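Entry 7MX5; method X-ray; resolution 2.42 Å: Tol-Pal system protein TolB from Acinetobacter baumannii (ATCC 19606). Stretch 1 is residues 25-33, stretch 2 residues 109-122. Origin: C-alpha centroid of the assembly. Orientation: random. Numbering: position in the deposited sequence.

Stretch 1, residues 25-33: DNGLYPIVE
Stretch 2, residues 109-122: RIRQAGHMVSDAIY

Two segments of one TolB chain pack together mainly through apolar side chains, with no hydrogen bond between them. Stretch 2 is a helix through Tyr122 and runs on past the stretch. Stretch 1 begins as a loop and passes into a helix that includes Val32 and Glu33 and continues. The two helix axes approach to 8.3 Å, and their N-to-C directions differ by 47°, with a signed crossing angle of -47°. The register is set by Val32 and Gly114, whose CA atoms lie 5.2 Å apart. The contact buries 503 Å², both sides summed.

In the loop of stretch 1, Asp25 (chi1 t) accepts hydrogen bonds from backbone N atoms that follow it. Its OD2 accepts a hydrogen bond from Gly27 N at 2.8 Å. Its OD1 takes a weak one from Tyr29 N at 3.4 Å. Gly27 has phi/psi 94/18, where a CB would be jammed against the carbonyl O of Asn26.

Arg109 (phi/psi -114/58) does not touch stretch 1. Ile110 (chi1 t, chi2 p) points toward it. Its CD1 reaches Leu28 CD2 at 3.5 Å and Asn26 CB at 4.2 Å, and Ile110 CG1 lies 4.3 Å from Ile31 CD1. Asn26 is poorly ordered, so its contact is less certain.

Arg111 (m, t, p for chi1 to chi3) starts away from stretch 1, but its end returns. Its NH1 is 3.5 Å from Ile31 CD1, which meets the guanidinium obliquely. Arg111 NH2 is hydrogen-bonded elsewhere in the structure. Gln112 (chi1 p) faces away. Ala113 is sideways, with its CB 4.0 Å from Leu28 CD2. Leu28 (chi1 t, chi2 m) also starts sideways, but its end comes nearer.

Gly114 is where the backbones come closest. Its N is 3.3 Å from Leu28 CD2, and its CA is 4.1 Å from Ile31 CG2. An ideal CB here would lie 2.8 Å from Ile31 CG2, a clash, and 3.4 Å from Leu28 CD2. The absence of a side chain thus makes room for both residues. Ile31 (chi1 m, chi2 t) points toward stretch 2 as a knob among Ile110, Arg111, Gly114 and His115.

His115 (chi1 m) points away at CB, yet its CE1 comes 3.9 Å from Ile31 CG2, again obliquely. Met116 (chi1 m, chi2 t) makes no contact. Val117 (chi1 t) points toward stretch 1. Its CG1 is 4.0 Å from Val32 CG2, and its CG2 is 4.5 Å from Leu28 CD1.

Ser118 (chi1 m) also points toward stretch 1, but its OG donates to Gly114 O at 2.7 Å within its own helix. The same OG packs 3.3 Å from Val32 CA and 3.5 Å from Val32 CG1. The hydroxyl therefore fills space against Val32 while its proton is used locally.

Asp119 and Ala120 do not take part. Ile121 (chi1 m, chi2 t) gives the last contact, with CD1 4.0 Å from Val32 CG1. Val32 (chi1 t) is thus a second knob, among Gly114, Val117, Ser118 and Ile121. Tyr122 (chi1 t) lies beyond reach.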

ATOM      1  N   ASP A  25       0.581  23.111  20.912  1.00 68.47           N
ATOM      2  CA  ASP A  25       0.358  22.086  19.905  1.00 63.51           C
ATOM      3  C   ASP A  25      -1.025  22.225  19.277  1.00 62.58           C
ATOM      4  O   ASP A  25      -1.990  22.646  19.921  1.00 66.60           O
ATOM      5  CB  ASP A  25       0.516  20.694  20.515  1.00 54.31           C
ATOM      6  CG  ASP A  25       0.432  19.591  19.480  1.00 56.97           C
ATOM      7  OD1 ASP A  25       1.307  19.539  18.589  1.00 54.50           O
ATOM      8  OD2 ASP A  25      -0.505  18.771  19.560  1.00 61.73           O
ATOM      9  N   ASN A  26      -1.108  21.860  18.000  1.00 63.00           N
ATOM     10  CA  ASN A  26      -2.337  21.922  17.223  1.00 65.79           C
ATOM     11  C   ASN A  26      -3.072  20.590  17.171  1.00 72.88           C
ATOM     12  O   ASN A  26      -4.090  20.487  16.480  1.00 65.60           O
ATOM     13  CB  ASN A  26      -2.023  22.386  15.797  1.00 65.14           C
ATOM     14  CG  ASN A  26      -3.082  23.305  15.231  1.00 85.90           C
ATOM     15  OD1 ASN A  26      -3.964  23.775  15.950  1.00103.69           O
ATOM     16  ND2 ASN A  26      -3.006  23.563  13.931  1.00 84.90           N
ATOM     17  N   GLY A  27      -2.594  19.580  17.891  1.00 60.33           N
ATOM     18  CA  GLY A  27      -3.008  18.214  17.647  1.00 45.89           C
ATOM     19  C   GLY A  27      -2.087  17.469  16.712  1.00 49.78           C
ATOM     20  O   GLY A  27      -2.480  16.432  16.166  1.00 52.81           O
ATOM     21  N   LEU A  28      -0.865  17.968  16.517  1.00 52.69           N
ATOM     22  CA  LEU A  28       0.061  17.416  15.537  1.00 43.61           C
ATOM     23  C   LEU A  28       0.854  16.248  16.108  1.00 47.01           C
ATOM     24  O   LEU A  28       0.917  15.174  15.500  1.00 41.43           O
ATOM     25  CB  LEU A  28       1.005  18.520  15.051  1.00 46.26           C
ATOM     26  CG  LEU A  28       1.847  18.338  13.785  1.00 47.55           C
ATOM     27  CD1 LEU A  28       3.146  17.592  14.067  1.00 51.36           C
ATOM     28  CD2 LEU A  28       1.047  17.632  12.713  1.00 36.81           C
ATOM     29  N   TYR A  29       1.470  16.446  17.273  1.00 50.75           N
ATOM     30  CA  TYR A  29       2.378  15.437  17.805  1.00 48.07           C
ATOM     31  C   TYR A  29       1.715  14.103  18.156  1.00 49.97           C
ATOM     32  O   TYR A  29       2.402  13.074  18.034  1.00 52.22           O
ATOM     33  CB  TYR A  29       3.148  16.019  19.006  1.00 49.47           C
ATOM     34  CG  TYR A  29       2.485  15.890  20.363  1.00 49.87           C
ATOM     35  CD1 TYR A  29       2.613  14.731  21.121  1.00 54.07           C
ATOM     36  CD2 TYR A  29       1.757  16.942  20.899  1.00 47.59           C
ATOM     37  CE1 TYR A  29       2.014  14.618  22.362  1.00 52.52           C
ATOM     38  CE2 TYR A  29       1.155  16.839  22.137  1.00 46.06           C
ATOM     39  CZ  TYR A  29       1.286  15.677  22.864  1.00 46.25           C
ATOM     40  OH  TYR A  29       0.689  15.575  24.099  1.00 53.09           O
ATOM     41  N   PRO A  30       0.448  14.026  18.591  1.00 49.09           N
ATOM     42  CA  PRO A  30      -0.151  12.691  18.763  1.00 51.03           C
ATOM     43  C   PRO A  30      -0.219  11.902  17.468  1.00 44.07           C
ATOM     44  O   PRO A  30      -0.070  10.674  17.491  1.00 47.57           O
ATOM     45  CB  PRO A  30      -1.551  12.987  19.319  1.00 54.71           C
ATOM     46  CG  PRO A  30      -1.502  14.364  19.829  1.00 45.03           C
ATOM     47  CD  PRO A  30      -0.455  15.093  19.061  1.00 48.86           C
ATOM     48  N   ILE A  31      -0.437  12.575  16.337  1.00 48.25           N
ATOM     49  CA  ILE A  31      -0.410  11.893  15.048  1.00 52.56           C
ATOM     50  C   ILE A  31       0.990  11.370  14.752  1.00 44.31           C
ATOM     51  O   ILE A  31       1.159  10.248  14.257  1.00 41.05           O
ATOM     52  CB  ILE A  31      -0.911  12.836  13.938  1.00 42.87           C
ATOM     53  CG1 ILE A  31      -2.394  13.156  14.137  1.00 43.22           C
ATOM     54  CG2 ILE A  31      -0.673  12.225  12.564  1.00 34.54           C
ATOM     55  CD1 ILE A  31      -2.905  14.263  13.239  1.00 35.73           C
ATOM     56  N   VAL A  32       2.016  12.169  15.056  1.00 41.69           N
ATOM     57  CA  VAL A  32       3.391  11.731  14.837  1.00 42.48           C
ATOM     58  C   VAL A  32       3.729  10.559  15.748  1.00 46.29           C
ATOM     59  O   VAL A  32       4.332   9.569  15.313  1.00 49.02           O
ATOM     60  CB  VAL A  32       4.363  12.907  15.042  1.00 38.88           C
ATOM     61  CG1 VAL A  32       5.804  12.431  14.935  1.00 35.57           C
ATOM     62  CG2 VAL A  32       4.081  14.009  14.034  1.00 46.67           C
ATOM     63  N   GLU A  33       3.348  10.649  17.025  1.00 42.04           N
ATOM     64  CA  GLU A  33       3.583   9.546  17.951  1.00 45.86           C
ATOM     65  C   GLU A  33       2.847   8.286  17.517  1.00 50.88           C
ATOM     66  O   GLU A  33       3.348   7.173  17.715  1.00 43.11           O
ATOM     67  CB  GLU A  33       3.161   9.957  19.362  1.00 51.54           C
ATOM     68  CG  GLU A  33       3.312   8.869  20.412  1.00 56.51           C
ATOM     69  CD  GLU A  33       2.762   9.289  21.760  1.00 54.44           C
ATOM     70  OE1 GLU A  33       2.365  10.464  21.898  1.00 52.44           O
ATOM     71  OE2 GLU A  33       2.724   8.446  22.681  1.00 57.17           O
ATOM     72  N   ARG A 109      -4.850  21.195   7.128  1.00 67.52           N
ATOM     73  CA  ARG A 109      -4.141  20.075   6.527  1.00 65.79           C
ATOM     74  C   ARG A 109      -3.205  19.479   7.569  1.00 51.67           C
ATOM     75  O   ARG A 109      -1.991  19.397   7.359  1.00 52.83           O
ATOM     76  CB  ARG A 109      -3.377  20.524   5.280  1.00 71.21           C
ATOM     77  CG  ARG A 109      -4.275  21.070   4.180  1.00 64.96           C
ATOM     78  CD  ARG A 109      -5.361  20.070   3.817  1.00 65.15           C
ATOM     79  NE  ARG A 109      -4.868  19.026   2.928  1.00 89.30           N
ATOM     80  CZ  ARG A 109      -5.015  17.725   3.145  1.00 87.67           C
ATOM     81  NH1 ARG A 109      -5.634  17.269   4.222  1.00 86.62           N
ATOM     82  NH2 ARG A 109      -4.526  16.860   2.260  1.00 78.54           N
ATOM     83  N   ILE A 110      -3.774  19.054   8.692  1.00 65.36           N
ATOM     84  CA  ILE A 110      -2.992  18.692   9.869  1.00 49.27           C
ATOM     85  C   ILE A 110      -2.547  17.235   9.828  1.00 46.83           C
ATOM     86  O   ILE A 110      -1.424  16.914  10.224  1.00 47.40           O
ATOM     87  CB  ILE A 110      -3.816  19.005  11.137  1.00 48.67           C
ATOM     88  CG1 ILE A 110      -3.130  18.464  12.391  1.00 46.92           C
ATOM     89  CG2 ILE A 110      -5.235  18.467  11.005  1.00 63.14           C
ATOM     90  CD1 ILE A 110      -2.020  19.348  12.894  1.00 54.76           C
ATOM     91  N   ARG A 111      -3.406  16.330   9.351  1.00 43.57           N
ATOM     92  CA  ARG A 111      -3.026  14.921   9.289  1.00 48.34           C
ATOM     93  C   ARG A 111      -1.914  14.683   8.276  1.00 48.88           C
ATOM     94  O   ARG A 111      -1.049  13.828   8.495  1.00 40.61           O
ATOM     95  CB  ARG A 111      -4.246  14.059   8.959  1.00 41.85           C
ATOM     96  CG  ARG A 111      -5.154  13.797  10.152  1.00 35.45           C
ATOM     97  CD  ARG A 111      -5.976  12.527   9.965  1.00 38.32           C
ATOM     98  NE  ARG A 111      -5.253  11.324  10.364  1.00 45.52           N
ATOM     99  CZ  ARG A 111      -4.954  11.002  11.616  1.00 39.49           C
ATOM    100  NH1 ARG A 111      -5.308  11.769  12.633  1.00 33.60           N
ATOM    101  NH2 ARG A 111      -4.288   9.875  11.853  1.00 38.54           N
ATOM    102  N   GLN A 112      -1.915  15.428   7.167  1.00 44.37           N
ATOM    103  CA  GLN A 112      -0.832  15.300   6.197  1.00 44.37           C
ATOM    104  C   GLN A 112       0.477  15.855   6.744  1.00 46.43           C
ATOM    105  O   GLN A 112       1.552  15.357   6.392  1.00 38.95           O
ATOM    106  CB  GLN A 112      -1.210  15.999   4.889  1.00 34.43           C
ATOM    107  CG  GLN A 112      -1.227  17.517   4.974  1.00 61.12           C
ATOM    108  CD  GLN A 112      -1.014  18.189   3.633  1.00 73.08           C
ATOM    109  OE1 GLN A 112      -1.791  17.996   2.697  1.00 77.09           O
ATOM    110  NE2 GLN A 112       0.042  18.988   3.535  1.00 67.55           N
ATOM    111  N   ALA A 113       0.410  16.870   7.608  1.00 44.52           N
ATOM    112  CA  ALA A 113       1.628  17.442   8.172  1.00 45.26           C
ATOM    113  C   ALA A 113       2.285  16.479   9.152  1.00 43.13           C
ATOM    114  O   ALA A 113       3.515  16.341   9.166  1.00 34.75           O
ATOM    115  CB  ALA A 113       1.319  18.775   8.852  1.00 40.08           C
ATOM    116  N   GLY A 114       1.485  15.804   9.978  1.00 44.37           N
ATOM    117  CA  GLY A 114       2.044  14.824  10.894  1.00 39.13           C
ATOM    118  C   GLY A 114       2.666  13.647  10.171  1.00 36.28           C
ATOM    119  O   GLY A 114       3.702  13.125  10.590  1.00 37.52           O
ATOM    120  N   HIS A 115       2.044  13.214   9.073  1.00 39.50           N
ATOM    121  CA  HIS A 115       2.618  12.133   8.282  1.00 49.01           C
ATOM    122  C   HIS A 115       3.910  12.566   7.599  1.00 41.01           C
ATOM    123  O   HIS A 115       4.810  11.743   7.403  1.00 37.89           O
ATOM    124  CB  HIS A 115       1.601  11.642   7.252  1.00 34.95           C
ATOM    125  CG  HIS A 115       0.372  11.039   7.860  1.00 37.09           C
ATOM    126  ND1 HIS A 115       0.374  10.439   9.102  1.00 34.28           N
ATOM    127  CD2 HIS A 115      -0.898  10.945   7.399  1.00 35.36           C
ATOM    128  CE1 HIS A 115      -0.841  10.002   9.379  1.00 39.63           C
ATOM    129  NE2 HIS A 115      -1.632  10.295   8.362  1.00 37.41           N
ATOM    130  N   MET A 116       4.021  13.847   7.236  1.00 45.97           N
ATOM    131  CA  MET A 116       5.262  14.345   6.651  1.00 45.73           C
ATOM    132  C   MET A 116       6.378  14.379   7.687  1.00 36.74           C
ATOM    133  O   MET A 116       7.509  13.962   7.409  1.00 36.11           O
ATOM    134  CB  MET A 116       5.042  15.734   6.052  1.00 36.06           C
ATOM    135  CG  MET A 116       4.271  15.735   4.743  1.00 48.19           C
ATOM    136  SD  MET A 116       3.355  17.266   4.486  1.00 96.59           S
ATOM    137  CE  MET A 116       4.314  18.021   3.174  1.00 81.50           C
ATOM    138  N   VAL A 117       6.078  14.882   8.887  1.00 32.49           N
ATOM    139  CA  VAL A 117       7.067  14.896   9.961  1.00 36.39           C
ATOM    140  C   VAL A 117       7.513  13.478  10.289  1.00 38.51           C
ATOM    141  O   VAL A 117       8.710  13.206  10.444  1.00 32.69           O
ATOM    142  CB  VAL A 117       6.498  15.612  11.200  1.00 35.33           C
ATOM    143  CG1 VAL A 117       7.449  15.477  12.379  1.00 35.11           C
ATOM    144  CG2 VAL A 117       6.229  17.077  10.889  1.00 42.61           C
ATOM    145  N   SER A 118       6.559  12.551  10.388  1.00 43.22           N
ATOM    146  CA  SER A 118       6.898  11.162  10.675  1.00 34.11           C
ATOM    147  C   SER A 118       7.680  10.527   9.534  1.00 31.77           C
ATOM    148  O   SER A 118       8.553   9.685   9.777  1.00 34.73           O
ATOM    149  CB  SER A 118       5.628  10.363  10.957  1.00 32.64           C
ATOM    150  OG  SER A 118       4.813  11.022  11.911  1.00 42.91           O
ATOM    151  N   ASP A 119       7.380  10.906   8.289  1.00 28.88           N
ATOM    152  CA  ASP A 119       8.143  10.392   7.156  1.00 31.36           C
ATOM    153  C   ASP A 119       9.596  10.842   7.227  1.00 36.74           C
ATOM    154  O   ASP A 119      10.509  10.079   6.887  1.00 28.94           O
ATOM    155  CB  ASP A 119       7.507  10.846   5.842  1.00 40.62           C
ATOM    156  CG  ASP A 119       6.420   9.904   5.362  1.00 42.51           C
ATOM    157  OD1 ASP A 119       6.059   8.976   6.113  1.00 39.65           O
ATOM    158  OD2 ASP A 119       5.927  10.092   4.230  1.00 45.53           O
ATOM    159  N   ALA A 120       9.831  12.079   7.670  1.00 31.33           N
ATOM    160  CA  ALA A 120      11.197  12.579   7.781  1.00 36.19           C
ATOM    161  C   ALA A 120      11.935  11.917   8.937  1.00 38.05           C
ATOM    162  O   ALA A 120      13.137  11.640   8.836  1.00 37.53           O
ATOM    163  CB  ALA A 120      11.189  14.099   7.945  1.00 32.59           C
ATOM    164  N   ILE A 121      11.237  11.661  10.046  1.00 30.80           N
ATOM    165  CA  ILE A 121      11.857  10.973  11.176  1.00 30.44           C
ATOM    166  C   ILE A 121      12.253   9.557  10.781  1.00 31.86           C
ATOM    167  O   ILE A 121      13.353   9.091  11.097  1.00 33.63           O
ATOM    168  CB  ILE A 121      10.908  10.976  12.390  1.00 32.35           C
ATOM    169  CG1 ILE A 121      10.679  12.404  12.889  1.00 33.04           C
ATOM    170  CG2 ILE A 121      11.462  10.101  13.506  1.00 27.89           C
ATOM    171  CD1 ILE A 121       9.682  12.498  14.026  1.00 28.18           C
ATOM    172  N   TYR A 122      11.360   8.855  10.077  1.00 32.14           N
ATOM    173  CA  TYR A 122      11.648   7.491   9.645  1.00 33.88           C
ATOM    174  C   TYR A 122      12.856   7.447   8.718  1.00 35.79           C
ATOM    175  O   TYR A 122      13.732   6.588   8.866  1.00 36.16           O
ATOM    176  CB  TYR A 122      10.414   6.905   8.957  1.00 36.10           C
ATOM    177  CG  TYR A 122      10.534   5.452   8.553  1.00 33.92           C
ATOM    178  CD1 TYR A 122      10.164   4.438   9.424  1.00 40.70           C
ATOM    179  CD2 TYR A 122      10.997   5.098   7.292  1.00 28.46           C
ATOM    180  CE1 TYR A 122      10.263   3.109   9.056  1.00 42.29           C
ATOM    181  CE2 TYR A 122      11.100   3.772   6.916  1.00 35.44           C
ATOM    182  CZ  TYR A 122      10.731   2.782   7.802  1.00 37.66           C
ATOM    183  OH  TYR A 122      10.831   1.460   7.431  1.00 39.33           O
TER